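Local atomic coordinates of extracellular solute-binding protein (Bordetella parapertussis, PDB entry 3PU5), a protein that probably captures a small solute, perhaps a polyamine, outside the cytoplasmic membrane and delivers it to an ABC-type importer. Residues Leu90-Glu95 / Ala279-Val284; Tyr108-Val113 / Arg293-Asp298; Glu95-Asp100 / Asp298-Val303; Lys23-Pro28 / Glu266-Phe271. All coordinates share one frame; numbering follows the deposited sequence.

Overall arrangement
Interactions 1, 2 and 3 form a cluster, their centres 10 to 12 Å apart; interaction 4 touches interactions 1 and 2, about 15 and 17 Å away between centres, but not interaction 3. The first segments run 23-28, 90-95, 95-100 and 108-113 along the chain. Their partners follow much later as 266-271, 279-284, 293-298 and 298-303, in the same order except that 298-303 pairs with 95-100. Neighbouring contacts share E95 and D298, and Q268 of interaction 4 bonds to V280 and Y108. The chain after helix 265-275 packs in turn on 90-95, 108-113 and 95-100 before reaching helix 305-322, consistent with the repeated lobe crossings of periplasmic binding proteins.

Interaction 1: Leu90-Glu95 / Ala279-Val284; sequences LADVPE and AVNRKV
R282 grips the 90-95 loop with backbone and guanidinium. Its N donates to D92 O at 2.8 Å and is the strong direct bond between the segments; NH1, with A91 O at the guanidinium edge, adds a weak one of 3.1 Å. Two waters extend this grip, one joining NH2 of R282 to V93 O, the other linking NH1 to D92 OD1, so that water bridges two groups whose nearest charged atoms stand 4.6 Å apart. The extended K283 chain passes D92, its CE 3.8 Å from OD2. A bend at chi3 (58°) turns NE of R282 back over the loop, and P94 CD then sits 4.0 Å above one guanidinium face, off toward its rim. Among weaker contacts, V93 CA points its hydrogen at V280 O (3.3 Å), and D92 CB rests against N281 OD1. That oxygen also accepts from K283 N at 2.9 Å, an Asx turn at the start of the type I turn from N281 to V284, while ND2 of N281 bonds to L263 O. Apolar packing is slight, with V93 CG1 4.1 Å from V280 CB. V93 also touches S106 of strand 106-107, and K283 and V284 touch helix 265-275.

Interaction 2: Tyr108-Val113 / Arg293-Asp298; sequences YDYSSV and RLPSID
Y110 reaches across to P295 with its phenol, and here the contact is closest: OH donates to P295 O at 3.1 Å, the donor tilted 21° from the carbonyl plane. The carbonyl approaches near the plane of the ring, at its edge. CG is set between the backbone N and the carbonyl carbon (chi1 66°), which starts the ring toward 293-298. Its hydroxyl also lies against I297 CA, 3.3 Å away, and I297 crosses the tyrosine at about a right angle. Beside this, P295 CG packs on S112 OG at 3.5 Å; that hydroxyl lies in the plane of the Y110 ring at its edge and shares a hydrogen bond with S239 OG. The packing slackens away from the phenol. Y110 CE1 and P295 CG are 4.5 Å apart, and CE2 meets I297 CG1 at 4.2 Å. S296 points its CB away on the more exposed side, where its OG accepts a weak bond from D298 N. One phenolic bond inside a largely apolar contact implies that Y110 ties the returning 293-298 loop to the strand region, probably near the lobe junction of this two-lobed binding-protein fold.

Interaction 3: Glu95-Asp100 / Asp298-Val303; sequences EKFKAD and DSVQLV
The F97 ring meets L302 CD2 at its CD1, 3.9 Å away, and has K96 CG over the centre of one face, 3.9 Å above the plane. V280 CG1 covers the opposite face, and the ring of Y110 meets F97 with the planes only about 15° apart. This apolar cluster, which V300 CG2 joins near F97 CZ, links two connecting loops of a fold that its family places among the periplasmic binding proteins. L302 runs at about a right angle to both F97 and K96, splitting its branches between them: while CD2 serves F97, CD1 presses on K96 CD at 3.5 Å. The CG of K96 occupies the position between the backbone N and the carbonyl carbon (chi1 62°), and the chain continues extended to the 298-303 loop, where NZ donates to V300 O at 2.7 Å, in the carbonyl plane on a lone pair. A weak bond of 3.3 Å joins NZ to D298 O, and I297 O accepts a third. The loop thus wraps its carbonyls round an ammonium group, whose charge the carboxylate of D298 may temper from a distance. At the far end D100 OD2 bonds to T305 OG1. Within the loop itself, Q301 NE2 reaches S299 O at 3.2 Å, the acceptor close to the amide plane but the donor well above the plane of the carbonyl.

Interaction 4: Lys23-Pro28 / Glu266-Phe271; sequences KHMAEP and EAQKAF
K23 and A270 bracket the imidazole of H24: CG of K23 lies over the centre of one face, and A270 O stands 3.7 Å above the centre of the other. The CB of H24 is directed at helix 266-271. Its CG is anti to the carbonyl carbon (chi1 -60°), which brings CG under A270 O; ND1 touches A270 CB at 3.7 Å, and CB packs on the backbone N of F271. The H24 carbonyl oxygen meets A267 CB, also at 3.7 Å, within a wider pi-type turn covering residues 23 to 26. Next comes M25, a selenomethionine whose extended chain carries SE over the F271 ring, 4.6 Å from its centroid and 18° off the normal, a Met-aromatic contact. Its methyl CE approaches F271 CD2 at 3.6 Å and Q268 NE2 at 4.0 Å. Q268 spends its polar end elsewhere, on V280 N and on the carbonyls of Y108 and A262, while F17 meets F271 edge-to-face. P28, where the helix kinks, faces the partner but stays more loosely packed. The segment axes pass 8.7 Å apart at 140°, and the small A267 and A270 face the other helix at this approach. The chemistry is therefore that of dispersion and weakly polar ring contacts joining helices 15-33 and 265-275, and the A270 carbonyl and the K23 ammonium would probably pull the ionisation of H24 in opposite directions.

Interaction 1: Leu90-Glu95 / Ala279-Val284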
# COMPACT_ATOMS: atom_id res chain seq x y z
N LEU A 90 -14.45 10.51 -6.97
CA LEU A 90 -14.72 9.12 -6.60
C LEU A 90 -15.29 8.31 -7.77
O LEU A 90 -15.19 7.08 -7.80
CB LEU A 90 -15.67 9.04 -5.39
CG LEU A 90 -15.07 9.44 -4.04
CD1 LEU A 90 -16.14 9.44 -2.94
CD2 LEU A 90 -13.91 8.51 -3.67
N ALA A 91 -15.88 9.01 -8.74
CA ALA A 91 -16.42 8.32 -9.92
C ALA A 91 -15.30 7.69 -10.75
O ALA A 91 -15.54 6.74 -11.49
CB ALA A 91 -17.25 9.28 -10.77
N ASP A 92 -14.09 8.22 -10.62
CA ASP A 92 -12.95 7.72 -11.39
C ASP A 92 -12.05 6.77 -10.61
O ASP A 92 -10.99 6.36 -11.09
CB ASP A 92 -12.14 8.89 -11.93
CG ASP A 92 -12.96 9.78 -12.81
OD1 ASP A 92 -13.69 9.24 -13.68
OD2 ASP A 92 -12.92 11.02 -12.63
N VAL A 93 -12.47 6.43 -9.40
CA VAL A 93 -11.72 5.50 -8.56
C VAL A 93 -12.43 4.15 -8.56
O VAL A 93 -13.59 4.06 -8.17
CB VAL A 93 -11.62 6.03 -7.12
CG1 VAL A 93 -10.88 5.05 -6.23
CG2 VAL A 93 -10.97 7.40 -7.12
N PRO A 94 -11.74 3.09 -9.01
CA PRO A 94 -12.34 1.75 -8.99
C PRO A 94 -12.82 1.33 -7.59
O PRO A 94 -12.24 1.71 -6.57
CB PRO A 94 -11.21 0.84 -9.47
CG PRO A 94 -10.40 1.73 -10.40
CD PRO A 94 -10.46 3.11 -9.74
N GLU A 95 -13.89 0.54 -7.55
CA GLU A 95 -14.54 0.15 -6.30
C GLU A 95 -13.61 -0.50 -5.28
O GLU A 95 -13.77 -0.32 -4.08
CB GLU A 95 -15.73 -0.77 -6.61
CG GLU A 95 -16.51 -1.24 -5.39
CD GLU A 95 -17.04 -0.10 -4.53
OE1 GLU A 95 -17.44 0.95 -5.10
OE2 GLU A 95 -17.08 -0.25 -3.28
N ALA A 279 -1.63 5.33 -8.99
CA ALA A 279 -2.76 6.22 -8.74
C ALA A 279 -4.06 5.43 -8.67
O ALA A 279 -4.25 4.46 -9.41
CB ALA A 279 -2.87 7.27 -9.82
N VAL A 280 -4.96 5.85 -7.79
CA VAL A 280 -6.26 5.21 -7.66
C VAL A 280 -7.30 5.83 -8.61
O VAL A 280 -8.43 5.36 -8.69
CB VAL A 280 -6.79 5.26 -6.21
CG1 VAL A 280 -5.81 4.55 -5.27
CG2 VAL A 280 -6.99 6.71 -5.77
N ASN A 281 -6.92 6.88 -9.31
CA ASN A 281 -7.78 7.49 -10.33
C ASN A 281 -7.45 6.84 -11.68
O ASN A 281 -6.32 6.91 -12.15
CB ASN A 281 -7.54 9.00 -10.36
CG ASN A 281 -8.57 9.74 -11.22
OD1 ASN A 281 -8.91 9.31 -12.32
ND2 ASN A 281 -9.05 10.87 -10.72
N ARG A 282 -8.44 6.17 -12.28
CA ARG A 282 -8.21 5.44 -13.52
C ARG A 282 -7.87 6.34 -14.71
O ARG A 282 -7.43 5.84 -15.75
CB ARG A 282 -9.41 4.55 -13.86
CG ARG A 282 -10.63 5.34 -14.32
CD ARG A 282 -11.68 4.42 -14.94
NE ARG A 282 -12.14 3.37 -14.04
CZ ARG A 282 -13.08 3.53 -13.12
NH1 ARG A 282 -13.67 4.71 -12.97
NH2 ARG A 282 -13.44 2.50 -12.34
N LYS A 283 -8.08 7.64 -14.58
CA LYS A 283 -7.82 8.58 -15.67
C LYS A 283 -6.33 8.88 -15.84
O LYS A 283 -5.90 9.33 -16.90
CB LYS A 283 -8.54 9.89 -15.43
CG LYS A 283 -10.03 9.90 -15.71
CD LYS A 283 -10.51 11.34 -15.61
CE LYS A 283 -11.86 11.56 -16.26
NZ LYS A 283 -11.95 12.96 -16.77
N VAL A 284 -5.56 8.64 -14.79
CA VAL A 284 -4.13 9.00 -14.82
C VAL A 284 -3.34 8.21 -15.87
O VAL A 284 -3.40 6.99 -15.92
CB VAL A 284 -3.47 8.85 -13.42
CG1 VAL A 284 -1.97 8.99 -13.53
CG2 VAL A 284 -4.03 9.88 -12.45
O HOH W 1 -15.46 3.55 -10.23
O HOH W 2 -13.86 6.76 -14.79

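Interaction 2: Tyr108-Val113 / Arg293-Asp298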
# COMPACT_ATOMS: atom_id res chain seq x y z
N TYR A 108 -5.70 6.47 -1.35
CA TYR A 108 -5.31 7.60 -2.20
C TYR A 108 -3.97 7.42 -2.91
O TYR A 108 -3.50 8.32 -3.60
CB TYR A 108 -5.40 8.95 -1.46
CG TYR A 108 -4.45 9.20 -0.29
CD1 TYR A 108 -3.27 9.93 -0.47
CD2 TYR A 108 -4.78 8.79 1.00
CE1 TYR A 108 -2.42 10.22 0.61
CE2 TYR A 108 -3.94 9.06 2.08
CZ TYR A 108 -2.77 9.77 1.88
OH TYR A 108 -1.95 10.04 2.96
N ASP A 109 -3.37 6.25 -2.71
CA ASP A 109 -2.32 5.74 -3.60
C ASP A 109 -2.22 4.24 -3.34
O ASP A 109 -2.79 3.73 -2.37
CB ASP A 109 -0.97 6.47 -3.40
CG ASP A 109 -0.27 6.11 -2.09
OD1 ASP A 109 0.10 4.93 -1.92
OD2 ASP A 109 -0.06 7.00 -1.24
N TYR A 110 -1.53 3.51 -4.20
CA TYR A 110 -1.23 2.11 -3.89
C TYR A 110 0.23 1.78 -4.21
O TYR A 110 0.77 2.22 -5.23
CB TYR A 110 -2.25 1.14 -4.54
CG TYR A 110 -2.22 1.08 -6.06
CD1 TYR A 110 -1.33 0.24 -6.72
CD2 TYR A 110 -3.09 1.85 -6.83
CE1 TYR A 110 -1.29 0.18 -8.09
CE2 TYR A 110 -3.06 1.79 -8.22
CZ TYR A 110 -2.15 0.96 -8.84
OH TYR A 110 -2.10 0.89 -10.22
N SER A 111 0.88 1.07 -3.30
CA SER A 111 2.19 0.47 -3.58
C SER A 111 1.99 -1.03 -3.65
O SER A 111 1.13 -1.57 -2.94
CB SER A 111 3.23 0.85 -2.52
OG SER A 111 2.90 0.29 -1.26
N SER A 112 2.77 -1.70 -4.50
CA SER A 112 2.47 -3.08 -4.88
C SER A 112 3.60 -4.06 -4.61
O SER A 112 4.73 -3.85 -5.06
CB SER A 112 2.12 -3.16 -6.37
OG SER A 112 1.06 -2.29 -6.68
N VAL A 113 3.30 -5.13 -3.88
CA VAL A 113 4.25 -6.20 -3.68
C VAL A 113 4.22 -7.16 -4.87
O VAL A 113 3.17 -7.72 -5.21
CB VAL A 113 4.00 -6.98 -2.39
CG1 VAL A 113 5.06 -8.08 -2.22
CG2 VAL A 113 4.03 -6.04 -1.19
N ARG A 293 6.03 -0.16 -16.56
CA ARG A 293 6.35 -1.10 -15.48
C ARG A 293 5.41 -1.09 -14.27
O ARG A 293 5.25 -2.11 -13.61
CB ARG A 293 7.82 -0.96 -15.06
CG ARG A 293 8.28 0.46 -14.81
CD ARG A 293 9.78 0.53 -14.65
NE ARG A 293 10.22 1.90 -14.39
CZ ARG A 293 11.40 2.24 -13.90
NH1 ARG A 293 12.30 1.31 -13.60
NH2 ARG A 293 11.69 3.52 -13.70
N LEU A 294 4.82 0.06 -13.98
CA LEU A 294 3.83 0.14 -12.92
C LEU A 294 2.71 -0.85 -13.20
O LEU A 294 2.19 -0.90 -14.31
CB LEU A 294 3.26 1.54 -12.84
CG LEU A 294 2.54 1.85 -11.53
CD1 LEU A 294 3.58 2.07 -10.45
CD2 LEU A 294 1.67 3.09 -11.70
N PRO A 295 2.34 -1.66 -12.19
CA PRO A 295 1.25 -2.63 -12.43
C PRO A 295 -0.07 -1.90 -12.68
O PRO A 295 -0.33 -0.87 -12.05
CB PRO A 295 1.18 -3.42 -11.12
CG PRO A 295 1.72 -2.43 -10.08
CD PRO A 295 2.85 -1.74 -10.81
N SER A 296 -0.87 -2.44 -13.58
CA SER A 296 -2.13 -1.83 -13.98
C SER A 296 -3.10 -1.67 -12.81
O SER A 296 -3.23 -2.56 -11.97
CB SER A 296 -2.79 -2.67 -15.08
OG SER A 296 -4.04 -2.12 -15.44
N ILE A 297 -3.81 -0.55 -12.80
CA ILE A 297 -4.78 -0.26 -11.76
C ILE A 297 -5.84 -1.36 -11.71
O ILE A 297 -6.35 -1.69 -10.63
CB ILE A 297 -5.44 1.13 -11.99
CG1 ILE A 297 -6.33 1.54 -10.82
CG2 ILE A 297 -6.23 1.16 -13.31
CD1 ILE A 297 -6.87 2.97 -10.95
N ASP A 298 -6.12 -1.96 -12.86
CA ASP A 298 -7.15 -2.99 -12.95
C ASP A 298 -6.68 -4.35 -12.49
O ASP A 298 -7.49 -5.19 -12.11
CB ASP A 298 -7.66 -3.10 -14.40
CG ASP A 298 -8.21 -1.79 -14.91
OD1 ASP A 298 -7.84 -1.39 -16.04
OD2 ASP A 298 -9.00 -1.16 -14.17

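Interaction 3: Glu95-Asp100 / Asp298-Val303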
# COMPACT_ATOMS: atom_id res chain seq x y z
N GLU A 95 -13.89 0.54 -7.55
CA GLU A 95 -14.54 0.15 -6.30
C GLU A 95 -13.61 -0.50 -5.28
O GLU A 95 -13.77 -0.32 -4.08
CB GLU A 95 -15.73 -0.77 -6.61
CG GLU A 95 -16.51 -1.24 -5.39
CD GLU A 95 -17.04 -0.10 -4.53
OE1 GLU A 95 -17.44 0.95 -5.10
OE2 GLU A 95 -17.08 -0.25 -3.28
N LYS A 96 -12.64 -1.28 -5.75
CA LYS A 96 -11.74 -1.98 -4.83
C LYS A 96 -10.99 -1.06 -3.87
O LYS A 96 -10.65 -1.47 -2.77
CB LYS A 96 -10.74 -2.84 -5.60
CG LYS A 96 -9.80 -2.09 -6.52
CD LYS A 96 -8.85 -3.12 -7.11
CE LYS A 96 -8.24 -2.65 -8.39
NZ LYS A 96 -7.57 -3.81 -9.07
N PHE A 97 -10.72 0.17 -4.30
CA PHE A 97 -10.00 1.13 -3.47
C PHE A 97 -10.90 1.76 -2.41
O PHE A 97 -10.42 2.41 -1.48
CB PHE A 97 -9.37 2.22 -4.34
CG PHE A 97 -8.39 1.69 -5.33
CD1 PHE A 97 -7.21 1.12 -4.90
CD2 PHE A 97 -8.67 1.74 -6.68
CE1 PHE A 97 -6.30 0.60 -5.80
CE2 PHE A 97 -7.76 1.22 -7.61
CZ PHE A 97 -6.57 0.65 -7.16
N LYS A 98 -12.20 1.54 -2.57
CA LYS A 98 -13.20 2.09 -1.67
C LYS A 98 -13.92 1.02 -0.85
O LYS A 98 -14.59 1.32 0.14
CB LYS A 98 -14.23 2.89 -2.48
CG LYS A 98 -13.61 3.94 -3.40
CD LYS A 98 -14.68 4.70 -4.18
CE LYS A 98 -15.09 3.99 -5.45
NZ LYS A 98 -16.00 4.87 -6.25
N ALA A 99 -13.76 -0.24 -1.25
CA ALA A 99 -14.58 -1.33 -0.73
C ALA A 99 -14.57 -1.50 0.79
O ALA A 99 -15.59 -1.82 1.38
CB ALA A 99 -14.24 -2.65 -1.41
N ASP A 100 -13.42 -1.29 1.44
CA ASP A 100 -13.35 -1.52 2.88
C ASP A 100 -14.00 -0.41 3.72
O ASP A 100 -14.25 -0.60 4.91
CB ASP A 100 -11.89 -1.72 3.32
CG ASP A 100 -11.31 -3.06 2.88
OD1 ASP A 100 -12.09 -3.98 2.54
OD2 ASP A 100 -10.08 -3.21 2.88
N ASP A 298 -6.12 -1.96 -12.86
CA ASP A 298 -7.15 -2.99 -12.95
C ASP A 298 -6.68 -4.35 -12.49
O ASP A 298 -7.49 -5.19 -12.11
CB ASP A 298 -7.66 -3.10 -14.40
CG ASP A 298 -8.21 -1.79 -14.91
OD1 ASP A 298 -7.84 -1.39 -16.04
OD2 ASP A 298 -9.00 -1.16 -14.17
N SER A 299 -5.37 -4.58 -12.51
CA SER A 299 -4.82 -5.90 -12.23
C SER A 299 -4.44 -6.14 -10.76
O SER A 299 -4.39 -7.29 -10.32
CB SER A 299 -3.60 -6.16 -13.11
OG SER A 299 -2.51 -5.34 -12.70
N VAL A 300 -4.15 -5.08 -10.01
CA VAL A 300 -3.61 -5.27 -8.66
C VAL A 300 -4.67 -5.84 -7.72
O VAL A 300 -5.85 -5.57 -7.88
CB VAL A 300 -2.99 -3.97 -8.06
CG1 VAL A 300 -1.79 -3.51 -8.89
CG2 VAL A 300 -4.03 -2.86 -7.93
N GLN A 301 -4.22 -6.62 -6.74
CA GLN A 301 -5.12 -7.28 -5.80
C GLN A 301 -5.01 -6.65 -4.42
O GLN A 301 -3.90 -6.44 -3.91
CB GLN A 301 -4.78 -8.78 -5.70
CG GLN A 301 -4.86 -9.51 -7.02
CD GLN A 301 -6.28 -9.60 -7.55
OE1 GLN A 301 -7.16 -10.15 -6.89
NE2 GLN A 301 -6.51 -9.05 -8.74
N LEU A 302 -6.16 -6.37 -3.82
CA LEU A 302 -6.20 -5.82 -2.48
C LEU A 302 -6.91 -6.81 -1.57
O LEU A 302 -7.97 -7.33 -1.91
CB LEU A 302 -6.96 -4.49 -2.45
CG LEU A 302 -6.26 -3.30 -3.11
CD1 LEU A 302 -6.40 -3.38 -4.62
CD2 LEU A 302 -6.87 -2.02 -2.59
N VAL A 303 -6.32 -7.07 -0.41
CA VAL A 303 -6.90 -7.99 0.55
C VAL A 303 -7.77 -7.23 1.56
O VAL A 303 -7.40 -6.16 2.03
CB VAL A 303 -5.82 -8.78 1.28
CG1 VAL A 303 -6.45 -9.83 2.19
CG2 VAL A 303 -4.87 -9.44 0.27

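Interaction 4: Lys23-Pro28 / Glu266-Phe271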
# COMPACT_ATOMS: atom_id res chain seq x y z
N LYS A 23 3.81 19.13 -1.45
CA LYS A 23 4.19 19.65 -2.76
C LYS A 23 3.14 19.40 -3.85
O LYS A 23 2.87 20.28 -4.69
CB LYS A 23 5.52 19.01 -3.17
CG LYS A 23 6.13 19.55 -4.46
CD LYS A 23 7.45 18.85 -4.74
CE LYS A 23 8.20 19.49 -5.90
NZ LYS A 23 9.44 18.72 -6.24
N HIS A 24 2.55 18.21 -3.85
CA HIS A 24 1.72 17.79 -4.97
C HIS A 24 0.22 17.79 -4.71
O HIS A 24 -0.58 17.69 -5.65
CB HIS A 24 2.19 16.44 -5.50
CG HIS A 24 3.61 16.46 -5.98
ND1 HIS A 24 4.01 17.18 -7.08
CD2 HIS A 24 4.73 15.88 -5.48
CE1 HIS A 24 5.31 17.04 -7.25
NE2 HIS A 24 5.77 16.25 -6.29
N MSE A 25 -0.16 17.90 -3.44
CA MSE A 25 -1.58 17.93 -3.10
C MSE A 25 -1.97 19.20 -2.34
O MSE A 25 -2.84 19.94 -2.78
CB MSE A 25 -1.96 16.68 -2.30
CG MSE A 25 -1.70 15.38 -3.08
SE MSE A 25 -2.20 13.78 -2.07
CE MSE A 25 -2.32 12.54 -3.59
N ALA A 26 -1.32 19.45 -1.21
CA ALA A 26 -1.67 20.59 -0.34
C ALA A 26 -1.40 21.94 -1.01
O ALA A 26 -2.29 22.78 -1.06
CB ALA A 26 -0.94 20.50 0.98
N GLU A 27 -0.19 22.14 -1.53
CA GLU A 27 0.17 23.43 -2.13
C GLU A 27 -0.66 23.79 -3.38
O GLU A 27 -1.22 24.88 -3.44
CB GLU A 27 1.67 23.52 -2.40
CG GLU A 27 2.50 23.77 -1.13
CD GLU A 27 4.00 23.56 -1.35
OE1 GLU A 27 4.42 23.33 -2.50
OE2 GLU A 27 4.77 23.62 -0.36
N PRO A 28 -0.76 22.87 -4.36
CA PRO A 28 -1.61 23.15 -5.53
C PRO A 28 -3.06 23.44 -5.16
O PRO A 28 -3.68 24.32 -5.76
CB PRO A 28 -1.52 21.85 -6.34
CG PRO A 28 -0.19 21.28 -5.96
CD PRO A 28 -0.03 21.60 -4.50
N GLU A 266 -5.01 15.39 -11.79
CA GLU A 266 -3.81 16.21 -11.76
C GLU A 266 -2.94 15.90 -10.54
O GLU A 266 -1.73 15.67 -10.65
CB GLU A 266 -4.19 17.70 -11.81
CG GLU A 266 -3.08 18.68 -11.45
CD GLU A 266 -3.57 20.12 -11.54
OE1 GLU A 266 -3.75 20.62 -12.67
OE2 GLU A 266 -3.78 20.76 -10.48
N ALA A 267 -3.55 15.88 -9.36
CA ALA A 267 -2.81 15.62 -8.14
C ALA A 267 -2.37 14.16 -8.06
O ALA A 267 -1.26 13.86 -7.61
CB ALA A 267 -3.64 16.01 -6.92
N GLN A 268 -3.23 13.24 -8.48
CA GLN A 268 -2.87 11.83 -8.46
C GLN A 268 -1.63 11.59 -9.31
O GLN A 268 -0.69 10.90 -8.89
CB GLN A 268 -4.03 10.97 -8.95
CG GLN A 268 -5.11 10.76 -7.90
CD GLN A 268 -4.70 9.72 -6.87
OE1 GLN A 268 -4.38 8.59 -7.22
NE2 GLN A 268 -4.71 10.10 -5.59
N LYS A 269 -1.62 12.15 -10.51
CA LYS A 269 -0.47 11.96 -11.37
C LYS A 269 0.79 12.56 -10.75
O LYS A 269 1.84 11.92 -10.70
CB LYS A 269 -0.70 12.56 -12.75
CG LYS A 269 0.44 12.33 -13.73
CD LYS A 269 0.17 13.06 -15.04
CE LYS A 269 0.90 12.41 -16.20
NZ LYS A 269 2.35 12.33 -15.99
N ALA A 270 0.68 13.79 -10.28
CA ALA A 270 1.85 14.51 -9.77
C ALA A 270 2.43 13.80 -8.54
O ALA A 270 3.63 13.58 -8.46
CB ALA A 270 1.49 15.96 -9.45
N PHE A 271 1.57 13.44 -7.60
CA PHE A 271 2.01 12.77 -6.38
C PHE A 271 2.56 11.36 -6.68
O PHE A 271 3.65 11.02 -6.25
CB PHE A 271 0.88 12.71 -5.34
CG PHE A 271 1.24 11.97 -4.07
CD1 PHE A 271 2.07 12.56 -3.12
CD2 PHE A 271 0.76 10.69 -3.83
CE1 PHE A 271 2.41 11.89 -1.95
CE2 PHE A 271 1.09 10.01 -2.67
CZ PHE A 271 1.91 10.61 -1.72